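Local coordinates for protein glycosyltransferase Gtf1 (Streptococcus pneumoniae, PDB 4PQG) that belongs to the glycosyltransferases of the GT-B clan, carries an added extended beta-sheet domain, and binds uridine-5'-diphosphate, at residues A[77-85]-A[149-157]; A[328-339]-A[359-370]. All coordinates share one frame; numbering follows the deposited sequence.

Two contacts of one chain illustrate how a glycosyltransferase of the GT-B clan combines parallel-sheet folds with an added domain. They follow one another in series: interaction 1 (77-85 with 149-157) closes before interaction 2 (328-339 with 359-370) opens. Their centres lie 37 Å apart, on opposite sides of the chain's centre, and their nearest atoms remain about 21 Å from each other. They share no sheet. Interaction 1 packs a loop, which follows strand 70-72 of the seven-stranded parallel sheet, against a hairpin of the ten-stranded antiparallel sheet, joining the added domain to that loop. Interaction 2 lies in the other, six-stranded parallel sheet and contributes Arg336, Tyr365 and Gly366 to the uridine-5'-diphosphate pocket.

Interaction 1 (A[77-85]-A[149-157]); sequences FTDIKIAPT and YFSYTRYCS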
loop_
_atom_site.group_PDB
_atom_site.type_symbol
_atom_site.label_atom_id
_atom_site.label_comp_id
_atom_site.label_asym_id
_atom_site.label_seq_id
_atom_site.Cartn_x
_atom_site.Cartn_y
_atom_site.Cartn_z
ATOM N N PHE A 77 2.597 -0.311 -22.864
ATOM C CA PHE A 77 3.087 -0.313 -24.226
ATOM C C PHE A 77 2.400 -1.354 -25.113
ATOM O O PHE A 77 2.725 -1.466 -26.289
ATOM C CB PHE A 77 4.601 -0.556 -24.239
ATOM C CG PHE A 77 5.395 0.459 -23.457
ATOM C CD1 PHE A 77 5.821 1.635 -24.056
ATOM C CD2 PHE A 77 5.747 0.218 -22.130
ATOM C CE1 PHE A 77 6.575 2.575 -23.353
ATOM C CE2 PHE A 77 6.498 1.150 -21.412
ATOM C CZ PHE A 77 6.918 2.330 -22.026
ATOM N N THR A 78 1.508 -2.160 -24.551
ATOM C CA THR A 78 0.814 -3.164 -25.324
ATOM C C THR A 78 -0.660 -2.781 -25.442
ATOM O O THR A 78 -1.117 -1.803 -24.836
ATOM C CB THR A 78 0.918 -4.587 -24.699
ATOM O OG1 THR A 78 -0.045 -4.733 -23.646
ATOM C CG2 THR A 78 2.353 -4.880 -24.172
ATOM N N ASP A 79 -1.417 -3.573 -26.188
ATOM C CA ASP A 79 -2.848 -3.317 -26.312
ATOM C C ASP A 79 -3.693 -4.261 -25.454
ATOM O O ASP A 79 -4.914 -4.291 -25.594
ATOM C CB ASP A 79 -3.272 -3.375 -27.785
ATOM C CG ASP A 79 -3.243 -4.784 -28.362
ATOM O OD1 ASP A 79 -2.963 -5.785 -27.656
ATOM O OD2 ASP A 79 -3.507 -4.903 -29.567
ATOM N N ILE A 80 -3.053 -5.029 -24.565
ATOM C CA ILE A 80 -3.797 -5.873 -23.611
ATOM C C ILE A 80 -4.280 -5.007 -22.449
ATOM O O ILE A 80 -3.478 -4.299 -21.808
ATOM C CB ILE A 80 -2.971 -7.076 -23.107
ATOM C CG1 ILE A 80 -2.673 -8.019 -24.284
ATOM C CG2 ILE A 80 -3.676 -7.772 -21.927
ATOM C CD1 ILE A 80 -1.867 -9.258 -23.941
ATOM N N LYS A 81 -5.591 -5.029 -22.209
ATOM C CA LYS A 81 -6.193 -4.190 -21.177
ATOM C C LYS A 81 -6.014 -4.812 -19.790
ATOM O O LYS A 81 -5.999 -6.037 -19.652
ATOM C CB LYS A 81 -7.692 -3.973 -21.445
ATOM C CG LYS A 81 -8.031 -3.354 -22.795
ATOM C CD LYS A 81 -7.292 -2.045 -23.044
ATOM C CE LYS A 81 -7.541 -1.560 -24.466
ATOM N NZ LYS A 81 -6.519 -0.562 -24.894
ATOM N N ILE A 82 -5.894 -3.956 -18.775
ATOM C CA ILE A 82 -5.955 -4.383 -17.381
ATOM C C ILE A 82 -7.268 -5.135 -17.182
ATOM O O ILE A 82 -8.339 -4.569 -17.398
ATOM C CB ILE A 82 -5.886 -3.170 -16.417
ATOM C CG1 ILE A 82 -4.549 -2.419 -16.570
ATOM C CG2 ILE A 82 -6.097 -3.602 -14.967
ATOM C CD1 ILE A 82 -3.324 -3.241 -16.190
ATOM N N ALA A 83 -7.180 -6.399 -16.771
ATOM C CA ALA A 83 -8.349 -7.288 -16.689
ATOM C C ALA A 83 -8.113 -8.459 -15.732
ATOM O O ALA A 83 -6.983 -8.837 -15.503
ATOM C CB ALA A 83 -8.695 -7.816 -18.079
ATOM N N PRO A 84 -9.187 -9.045 -15.179
ATOM C CA PRO A 84 -9.058 -10.262 -14.375
ATOM C C PRO A 84 -8.560 -11.449 -15.197
ATOM O O PRO A 84 -8.731 -11.455 -16.423
ATOM C CB PRO A 84 -10.494 -10.541 -13.913
ATOM C CG PRO A 84 -11.233 -9.250 -14.066
ATOM C CD PRO A 84 -10.571 -8.522 -15.191
ATOM N N THR A 85 -7.953 -12.431 -14.535
ATOM C CA THR A 85 -7.570 -13.685 -15.177
ATOM C C THR A 85 -8.829 -14.474 -15.513
ATOM O O THR A 85 -9.670 -14.704 -14.643
ATOM C CB THR A 85 -6.623 -14.545 -14.304
ATOM O OG1 THR A 85 -5.372 -13.859 -14.117
ATOM C CG2 THR A 85 -6.348 -15.902 -14.962
ATOM N N TYR A 149 2.248 -15.819 -18.293
ATOM C CA TYR A 149 1.379 -15.090 -17.374
ATOM C C TYR A 149 0.101 -14.652 -18.102
ATOM O O TYR A 149 0.190 -14.108 -19.198
ATOM C CB TYR A 149 2.132 -13.878 -16.829
ATOM C CG TYR A 149 3.335 -14.290 -16.008
ATOM C CD1 TYR A 149 3.215 -14.533 -14.637
ATOM C CD2 TYR A 149 4.586 -14.499 -16.609
ATOM C CE1 TYR A 149 4.311 -14.966 -13.888
ATOM C CE2 TYR A 149 5.684 -14.918 -15.862
ATOM C CZ TYR A 149 5.531 -15.148 -14.504
ATOM O OH TYR A 149 6.609 -15.536 -13.754
ATOM N N PHE A 150 -1.067 -14.862 -17.480
ATOM C CA PHE A 150 -2.372 -14.742 -18.163
ATOM C C PHE A 150 -3.375 -13.811 -17.477
ATOM O O PHE A 150 -3.478 -13.791 -16.232
ATOM C CB PHE A 150 -3.040 -16.127 -18.304
ATOM C CG PHE A 150 -2.160 -17.180 -18.925
ATOM C CD1 PHE A 150 -2.029 -17.282 -20.313
ATOM C CD2 PHE A 150 -1.480 -18.089 -18.125
ATOM C CE1 PHE A 150 -1.226 -18.261 -20.884
ATOM C CE2 PHE A 150 -0.668 -19.064 -18.688
ATOM C CZ PHE A 150 -0.542 -19.152 -20.071
ATOM N N SER A 151 -4.108 -13.041 -18.289
ATOM C CA SER A 151 -5.320 -12.310 -17.845
ATOM C C SER A 151 -6.465 -12.923 -18.657
ATOM O O SER A 151 -6.868 -14.040 -18.360
ATOM C CB SER A 151 -5.205 -10.792 -18.040
ATOM O OG SER A 151 -4.825 -10.447 -19.370
ATOM N N TYR A 152 -6.936 -12.249 -19.706
ATOM C CA TYR A 152 -7.854 -12.903 -20.669
ATOM C C TYR A 152 -7.080 -13.581 -21.808
ATOM O O TYR A 152 -7.651 -14.336 -22.591
ATOM C CB TYR A 152 -8.904 -11.933 -21.213
ATOM C CG TYR A 152 -8.364 -10.673 -21.891
ATOM C CD1 TYR A 152 -8.199 -10.607 -23.285
ATOM C CD2 TYR A 152 -8.065 -9.534 -21.144
ATOM C CE1 TYR A 152 -7.722 -9.444 -23.893
ATOM C CE2 TYR A 152 -7.601 -8.369 -21.744
ATOM C CZ TYR A 152 -7.435 -8.322 -23.115
ATOM O OH TYR A 152 -6.961 -7.143 -23.671
ATOM N N THR A 153 -5.779 -13.289 -21.888
ATOM C CA THR A 153 -4.855 -13.996 -22.776
ATOM C C THR A 153 -3.462 -13.893 -22.152
ATOM O O THR A 153 -3.293 -13.222 -21.131
ATOM C CB THR A 153 -4.871 -13.431 -24.214
ATOM O OG1 THR A 153 -4.131 -14.299 -25.078
ATOM C CG2 THR A 153 -4.290 -12.016 -24.269
ATOM N N ARG A 154 -2.472 -14.551 -22.752
ATOM C CA ARG A 154 -1.087 -14.414 -22.283
ATOM C C ARG A 154 -0.551 -13.018 -22.550
ATOM O O ARG A 154 -0.484 -12.588 -23.690
ATOM C CB ARG A 154 -0.177 -15.451 -22.936
ATOM C CG ARG A 154 1.299 -15.238 -22.597
ATOM C CD ARG A 154 2.149 -16.298 -23.261
ATOM N NE ARG A 154 2.197 -16.134 -24.710
ATOM C CZ ARG A 154 2.851 -16.959 -25.519
ATOM N NH1 ARG A 154 3.506 -18.002 -24.999
ATOM N NH2 ARG A 154 2.874 -16.733 -26.840
ATOM N N TYR A 155 -0.152 -12.322 -21.487
ATOM C CA TYR A 155 0.414 -10.998 -21.627
ATOM C C TYR A 155 1.954 -10.927 -21.480
ATOM O O TYR A 155 2.554 -9.965 -21.930
ATOM C CB TYR A 155 -0.277 -10.009 -20.672
ATOM C CG TYR A 155 -0.105 -10.293 -19.179
ATOM C CD1 TYR A 155 1.014 -9.824 -18.465
ATOM C CD2 TYR A 155 -1.085 -10.979 -18.477
ATOM C CE1 TYR A 155 1.144 -10.055 -17.098
ATOM C CE2 TYR A 155 -0.963 -11.226 -17.115
ATOM C CZ TYR A 155 0.146 -10.765 -16.430
ATOM O OH TYR A 155 0.214 -11.021 -15.081
ATOM N N CYS A 156 2.564 -11.941 -20.862
ATOM C CA CYS A 156 4.014 -11.985 -20.634
ATOM C C CYS A 156 4.541 -13.427 -20.665
ATOM O O CYS A 156 3.865 -14.358 -20.175
ATOM C CB CYS A 156 4.349 -11.318 -19.278
ATOM S SG CYS A 156 6.081 -11.423 -18.760
ATOM N N SER A 157 5.734 -13.610 -21.246
ATOM C CA SER A 157 6.522 -14.840 -21.081
ATOM C C SER A 157 7.907 -14.537 -20.501
ATOM O O SER A 157 8.524 -13.520 -20.829
ATOM C CB SER A 157 6.710 -15.589 -22.396
ATOM O OG SER A 157 5.500 -16.137 -22.855
HETATM O O HOH W 1 1.207 -7.349 -22.271
HETATM O O HOH W 2 -4.285 -7.829 -18.552
#
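Tyr152 CG stands between the backbone N and the carbonyl carbon (chi1 57°), and from there the ring extends to the loop 77-85. Ile80 meets it with CG2 anti to the backbone N, while CG1 and an extended chi2 carry CD1 onward to the hairpin. The two side chains run antiparallel past each other, the phenol ending by the loop backbone and Ile80 CD1 at Thr153 to Tyr155. The phenol oxygen receives a nearly straight hydrogen bond from the backbone, Lys81 N to Tyr152 OH at 2.9 Å and 165°, and is also hydrogen-bonded to the carboxylate of Glu177; two partners therefore hold it. Ala83 CB sits at the ring edge, 3.6 Å from Tyr152 CD2. Where the turn passes into strand 154-163, Ile80 CD1 meets Thr153 CG2 and Tyr155 CB, each at 3.7 Å, and lies as near to Arg154 O. At the far end Thr85 OG1 donates to Phe150 O at 2.8 Å, tilted 27° from the carbonyl plane. Two waters add bridges: one gives hydrogens to Thr78 OG1 and Tyr155 O, the other links Lys81 O to Ser151 OG. Thr78 OG1 also accepts from Ile80 N, forming an ST turn at the start of the loop, and is hydrogen-bonded to Asn75 O. The hairpin turn 151-153 of the extended beta-sheet domain thus packs on the loop 77-85. The hairpin joins strands 143-150 and 154-163, and the loop runs between helices 73-76 and 89-93, with Ile82 and Pro84 resting on helix 56-63.

Interaction 2 (A[328-339]-A[359-370]); sequences PFSLITASRLAK and ELTFDIYGSGGE. With UDP (uridine-5'-diphosphate), chain C.
Glu359 lays its CB and CG obliquely against the Phe329 ring, CB 3.4 Å from CD2, and its carbonyl shares a water with Pro328 O and Thr361 OG1. Leu360 then brings CD2 beside Leu331 CD1 at 3.8 Å. From Thr361 onward the two chains run parallel in register: Thr361 N gives to Phe329 O, and Thr361 O takes Leu331 N. Phe362, its CG anti to the backbone N (chi1 -179°), swings its ring toward strand 330-334, where CZ lies 3.6 Å from Thr333 CG2; Ile364 CG1 lies over one ring face. Asp363 continues the pairing through Leu331 O and Thr333 N, and its carboxylate is held by Tyr402. These strands are the two ends of a beta-alpha-beta crossover through helix 343-353, a unit of the Rossmann-like fold seen in GT-B enzymes; Phe362 and Ile364 face that helix. On the other face, Tyr365 packs CE2 3.8 Å from Ile332 CD1, while its hydroxyl bonds to Tyr402. At the end of the strand, Tyr365 CB nears O4 of uridine-5'-diphosphate and Gly366 N approaches it to 3.3 Å; the Gly366 backbone angles call for glycine. Ser367 O accepts from Leu337 N, the centre of an inverse gamma turn. Next to it, Arg336 meets the beta-phosphate with its guanidinium edge: NE reaches O2B at 2.9 Å and NH2 reaches O1B at 2.8 Å, both almost straight, while Glu340 forms a salt bridge to NH2. Past Gly368, Glu370 N bonds to Leu337 O, and Glu370 OE2 receives Lys339 NZ at 3.1 Å in a salt bridge, approached from above the carboxylate plane.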
loop_
_atom_site.group_PDB
_atom_site.type_symbol
_atom_site.label_atom_id
_atom_site.label_comp_id
_atom_site.label_asym_id
_atom_site.label_seq_id
_atom_site.Cartn_x
_atom_site.Cartn_y
_atom_site.Cartn_z
ATOM N N PRO A 328 -18.028 -6.702 24.752
ATOM C CA PRO A 328 -17.504 -6.046 25.949
ATOM C C PRO A 328 -16.021 -6.331 26.149
ATOM O O PRO A 328 -15.583 -7.461 25.972
ATOM C CB PRO A 328 -18.345 -6.661 27.092
ATOM C CG PRO A 328 -19.606 -7.106 26.426
ATOM C CD PRO A 328 -19.168 -7.590 25.066
ATOM N N PHE A 329 -15.264 -5.296 26.505
ATOM C CA PHE A 329 -13.833 -5.413 26.801
ATOM C C PHE A 329 -12.990 -5.807 25.572
ATOM O O PHE A 329 -11.860 -6.259 25.713
ATOM C CB PHE A 329 -13.583 -6.396 27.956
ATOM C CG PHE A 329 -14.343 -6.071 29.222
ATOM C CD1 PHE A 329 -13.904 -5.063 30.084
ATOM C CD2 PHE A 329 -15.487 -6.785 29.561
ATOM C CE1 PHE A 329 -14.598 -4.773 31.256
ATOM C CE2 PHE A 329 -16.185 -6.503 30.732
ATOM C CZ PHE A 329 -15.736 -5.498 31.581
ATOM N N SER A 330 -13.542 -5.648 24.373
ATOM C CA SER A 330 -12.800 -6.023 23.160
ATOM C C SER A 330 -11.884 -4.896 22.661
ATOM O O SER A 330 -12.317 -3.755 22.504
ATOM C CB SER A 330 -13.753 -6.499 22.055
ATOM O OG SER A 330 -14.601 -5.456 21.629
ATOM N N LEU A 331 -10.623 -5.245 22.405
ATOM C CA LEU A 331 -9.622 -4.300 21.909
ATOM C C LEU A 331 -9.195 -4.659 20.476
ATOM O O LEU A 331 -9.218 -5.822 20.085
ATOM C CB LEU A 331 -8.402 -4.261 22.852
ATOM C CG LEU A 331 -8.687 -4.047 24.353
ATOM C CD1 LEU A 331 -7.428 -4.226 25.191
ATOM C CD2 LEU A 331 -9.316 -2.694 24.625
ATOM N N ILE A 332 -8.821 -3.647 19.701
ATOM C CA ILE A 332 -8.414 -3.861 18.310
ATOM C C ILE A 332 -7.194 -2.990 17.948
ATOM O O ILE A 332 -7.024 -1.899 18.499
ATOM C CB ILE A 332 -9.622 -3.671 17.330
ATOM C CG1 ILE A 332 -9.205 -3.924 15.868
ATOM C CG2 ILE A 332 -10.268 -2.306 17.513
ATOM C CD1 ILE A 332 -10.336 -3.740 14.874
ATOM N N THR A 333 -6.320 -3.518 17.089
ATOM C CA THR A 333 -5.332 -2.713 16.366
ATOM C C THR A 333 -5.267 -3.216 14.927
ATOM O O THR A 333 -5.619 -4.369 14.649
ATOM C CB THR A 333 -3.937 -2.680 17.030
ATOM O OG1 THR A 333 -3.199 -1.570 16.509
ATOM C CG2 THR A 333 -3.143 -3.942 16.775
ATOM N N ALA A 334 -4.868 -2.339 14.012
ATOM C CA ALA A 334 -4.874 -2.679 12.583
ATOM C C ALA A 334 -3.708 -1.976 11.916
ATOM O O ALA A 334 -3.675 -0.747 11.836
ATOM C CB ALA A 334 -6.201 -2.300 11.926
ATOM N N SER A 335 -2.728 -2.767 11.491
ATOM C CA SER A 335 -1.517 -2.239 10.867
ATOM C C SER A 335 -0.696 -3.337 10.219
ATOM O O SER A 335 -0.858 -4.542 10.512
ATOM C CB SER A 335 -0.649 -1.495 11.900
ATOM O OG SER A 335 0.021 -2.388 12.782
ATOM N N ARG A 336 0.201 -2.926 9.334
ATOM C CA ARG A 336 1.333 -3.769 8.996
ATOM C C ARG A 336 1.956 -4.278 10.304
ATOM O O ARG A 336 2.075 -3.529 11.285
ATOM C CB ARG A 336 2.381 -2.988 8.209
ATOM C CG ARG A 336 1.912 -2.478 6.844
ATOM C CD ARG A 336 2.953 -1.561 6.210
ATOM N NE ARG A 336 3.022 -0.275 6.908
ATOM C CZ ARG A 336 4.095 0.180 7.547
ATOM N NH1 ARG A 336 5.214 -0.544 7.597
ATOM N NH2 ARG A 336 4.049 1.366 8.152
ATOM N N LEU A 337 2.346 -5.553 10.315
ATOM C CA LEU A 337 3.048 -6.116 11.467
ATOM C C LEU A 337 4.539 -5.828 11.343
ATOM O O LEU A 337 5.347 -6.690 10.990
ATOM C CB LEU A 337 2.747 -7.609 11.622
ATOM C CG LEU A 337 1.290 -8.039 11.445
ATOM C CD1 LEU A 337 1.178 -9.553 11.623
ATOM C CD2 LEU A 337 0.305 -7.301 12.370
ATOM N N ALA A 338 4.879 -4.582 11.647
ATOM C CA ALA A 338 6.167 -4.035 11.346
ATOM C C ALA A 338 6.694 -3.457 12.637
ATOM O O ALA A 338 5.908 -3.031 13.484
ATOM C CB ALA A 338 6.037 -2.939 10.277
ATOM N N LYS A 339 8.019 -3.447 12.780
ATOM C CA LYS A 339 8.676 -2.973 14.000
ATOM C C LYS A 339 8.193 -1.604 14.452
ATOM O O LYS A 339 7.892 -1.439 15.627
ATOM C CB LYS A 339 10.198 -2.942 13.822
ATOM C CG LYS A 339 10.822 -4.312 13.761
ATOM C CD LYS A 339 12.343 -4.234 13.670
ATOM C CE LYS A 339 12.964 -5.618 13.820
ATOM N NZ LYS A 339 12.220 -6.646 13.045
ATOM N N GLU A 359 -11.781 -10.307 31.210
ATOM C CA GLU A 359 -12.669 -10.386 30.055
ATOM C C GLU A 359 -12.038 -9.773 28.783
ATOM O O GLU A 359 -12.513 -10.008 27.670
ATOM C CB GLU A 359 -13.989 -9.689 30.392
ATOM C CG GLU A 359 -15.237 -10.373 29.850
ATOM C CD GLU A 359 -15.449 -11.768 30.422
ATOM O OE1 GLU A 359 -15.023 -12.035 31.570
ATOM O OE2 GLU A 359 -16.047 -12.607 29.718
ATOM N N LEU A 360 -10.974 -8.989 28.968
ATOM C CA LEU A 360 -10.257 -8.347 27.862
ATOM C C LEU A 360 -9.940 -9.278 26.701
ATOM O O LEU A 360 -9.423 -10.374 26.912
ATOM C CB LEU A 360 -8.939 -7.754 28.355
ATOM C CG LEU A 360 -8.960 -6.333 28.893
ATOM C CD1 LEU A 360 -7.521 -5.881 29.121
ATOM C CD2 LEU A 360 -9.699 -5.394 27.944
ATOM N N THR A 361 -10.250 -8.837 25.480
ATOM C CA THR A 361 -9.690 -9.472 24.276
ATOM C C THR A 361 -9.004 -8.436 23.384
ATOM O O THR A 361 -9.264 -7.246 23.501
ATOM C CB THR A 361 -10.733 -10.221 23.446
ATOM O OG1 THR A 361 -11.847 -9.351 23.212
ATOM C CG2 THR A 361 -11.178 -11.514 24.157
ATOM N N PHE A 362 -8.130 -8.911 22.498
ATOM C CA PHE A 362 -7.290 -8.050 21.661
ATOM C C PHE A 362 -7.095 -8.742 20.328
ATOM O O PHE A 362 -6.395 -9.738 20.258
ATOM C CB PHE A 362 -5.923 -7.803 22.338
ATOM C CG PHE A 362 -4.983 -6.898 21.559
ATOM C CD1 PHE A 362 -5.467 -5.877 20.732
ATOM C CD2 PHE A 362 -3.604 -7.039 21.693
ATOM C CE1 PHE A 362 -4.591 -5.038 20.039
ATOM C CE2 PHE A 362 -2.733 -6.200 21.008
ATOM C CZ PHE A 362 -3.229 -5.199 20.179
ATOM N N ASP A 363 -7.753 -8.222 19.290
ATOM C CA ASP A 363 -7.597 -8.725 17.921
ATOM C C ASP A 363 -6.642 -7.847 17.133
ATOM O O ASP A 363 -6.739 -6.616 17.172
ATOM C CB ASP A 363 -8.962 -8.831 17.222
ATOM C CG ASP A 363 -9.747 -10.064 17.657
ATOM O OD1 ASP A 363 -9.141 -11.014 18.222
ATOM O OD2 ASP A 363 -10.975 -10.084 17.426
ATOM N N ILE A 364 -5.710 -8.497 16.436
ATOM C CA ILE A 364 -4.642 -7.820 15.700
ATOM C C ILE A 364 -4.796 -8.084 14.199
ATOM O O ILE A 364 -4.611 -9.210 13.741
ATOM C CB ILE A 364 -3.235 -8.261 16.201
ATOM C CG1 ILE A 364 -3.030 -7.878 17.674
ATOM C CG2 ILE A 364 -2.129 -7.640 15.359
ATOM C CD1 ILE A 364 -1.842 -8.565 18.343
ATOM N N TYR A 365 -5.148 -7.044 13.453
ATOM C CA TYR A 365 -5.344 -7.129 11.998
ATOM C C TYR A 365 -4.111 -6.630 11.254
ATOM O O TYR A 365 -3.463 -5.688 11.687
ATOM C CB TYR A 365 -6.564 -6.312 11.583
ATOM C CG TYR A 365 -7.860 -6.924 12.055
ATOM C CD1 TYR A 365 -8.606 -7.753 11.222
ATOM C CD2 TYR A 365 -8.326 -6.694 13.346
ATOM C CE1 TYR A 365 -9.783 -8.330 11.652
ATOM C CE2 TYR A 365 -9.509 -7.266 13.788
ATOM C CZ TYR A 365 -10.226 -8.088 12.943
ATOM O OH TYR A 365 -11.397 -8.652 13.388
ATOM N N GLY A 366 -3.788 -7.281 10.146
ATOM C CA GLY A 366 -2.642 -6.895 9.321
ATOM C C GLY A 366 -1.702 -8.059 9.054
ATOM O O GLY A 366 -1.910 -9.160 9.563
ATOM N N SER A 367 -0.677 -7.814 8.241
ATOM C CA SER A 367 0.341 -8.817 7.931
ATOM C C SER A 367 1.708 -8.195 8.042
ATOM O O SER A 367 1.846 -6.982 7.962
ATOM C CB SER A 367 0.172 -9.364 6.513
ATOM O OG SER A 367 -1.119 -9.903 6.373
ATOM N N GLY A 368 2.721 -9.031 8.220
ATOM C CA GLY A 368 4.093 -8.525 8.288
ATOM C C GLY A 368 4.996 -9.431 9.094
ATOM O O GLY A 368 4.515 -10.338 9.809
ATOM N N GLY A 369 6.304 -9.174 8.994
ATOM C CA GLY A 369 7.318 -10.046 9.572
ATOM C C GLY A 369 7.300 -10.130 11.090
ATOM O O GLY A 369 7.913 -11.024 11.659
ATOM N N GLU A 370 6.598 -9.211 11.759
ATOM C CA GLU A 370 6.501 -9.268 13.218
ATOM C C GLU A 370 5.600 -10.375 13.727
ATOM O O GLU A 370 5.623 -10.667 14.925
ATOM C CB GLU A 370 6.091 -7.923 13.837
ATOM C CG GLU A 370 7.150 -6.845 13.694
ATOM C CD GLU A 370 8.445 -7.212 14.395
ATOM O OE1 GLU A 370 8.537 -7.010 15.621
ATOM O OE2 GLU A 370 9.385 -7.680 13.720
HETATM N N1 UDP C . -5.523 -2.303 6.451
HETATM C C2 UDP C . -6.440 -3.260 5.965
HETATM N N3 UDP C . -6.542 -4.428 6.583
HETATM C C4 UDP C . -5.802 -4.747 7.654
HETATM C C5 UDP C . -4.877 -3.831 8.163
HETATM C C6 UDP C . -4.762 -2.588 7.529
HETATM O O2 UDP C . -7.167 -3.020 4.969
HETATM O O4 UDP C . -5.963 -5.872 8.180
HETATM C "C1'" UDP C . -5.462 -1.001 5.770
HETATM C "C2'" UDP C . -6.145 0.043 6.649
HETATM O "O2'" UDP C . -7.573 0.116 6.467
HETATM C "C3'" UDP C . -5.468 1.352 6.281
HETATM C "C4'" UDP C . -4.100 0.922 5.758
HETATM O "O4'" UDP C . -4.129 -0.509 5.629
HETATM O "O3'" UDP C . -6.186 2.017 5.234
HETATM C "C5'" UDP C . -2.962 1.285 6.711
HETATM O "O5'" UDP C . -2.770 2.688 6.664
HETATM P PA UDP C . -2.102 3.484 7.887
HETATM O O1A UDP C . -2.017 4.942 7.522
HETATM O O2A UDP C . -2.869 3.093 9.127
HETATM O O3A UDP C . -0.672 2.797 8.176
HETATM P PB UDP C . 0.644 2.659 7.259
HETATM O O1B UDP C . 1.780 2.942 8.215
HETATM O O2B UDP C . 0.599 1.235 6.729
HETATM O O3B UDP C . 0.538 3.738 6.198
HETATM O O HOH W 3 -13.538 -9.066 25.160
HETATM O O HOH W 4 -10.921 -7.943 20.659
#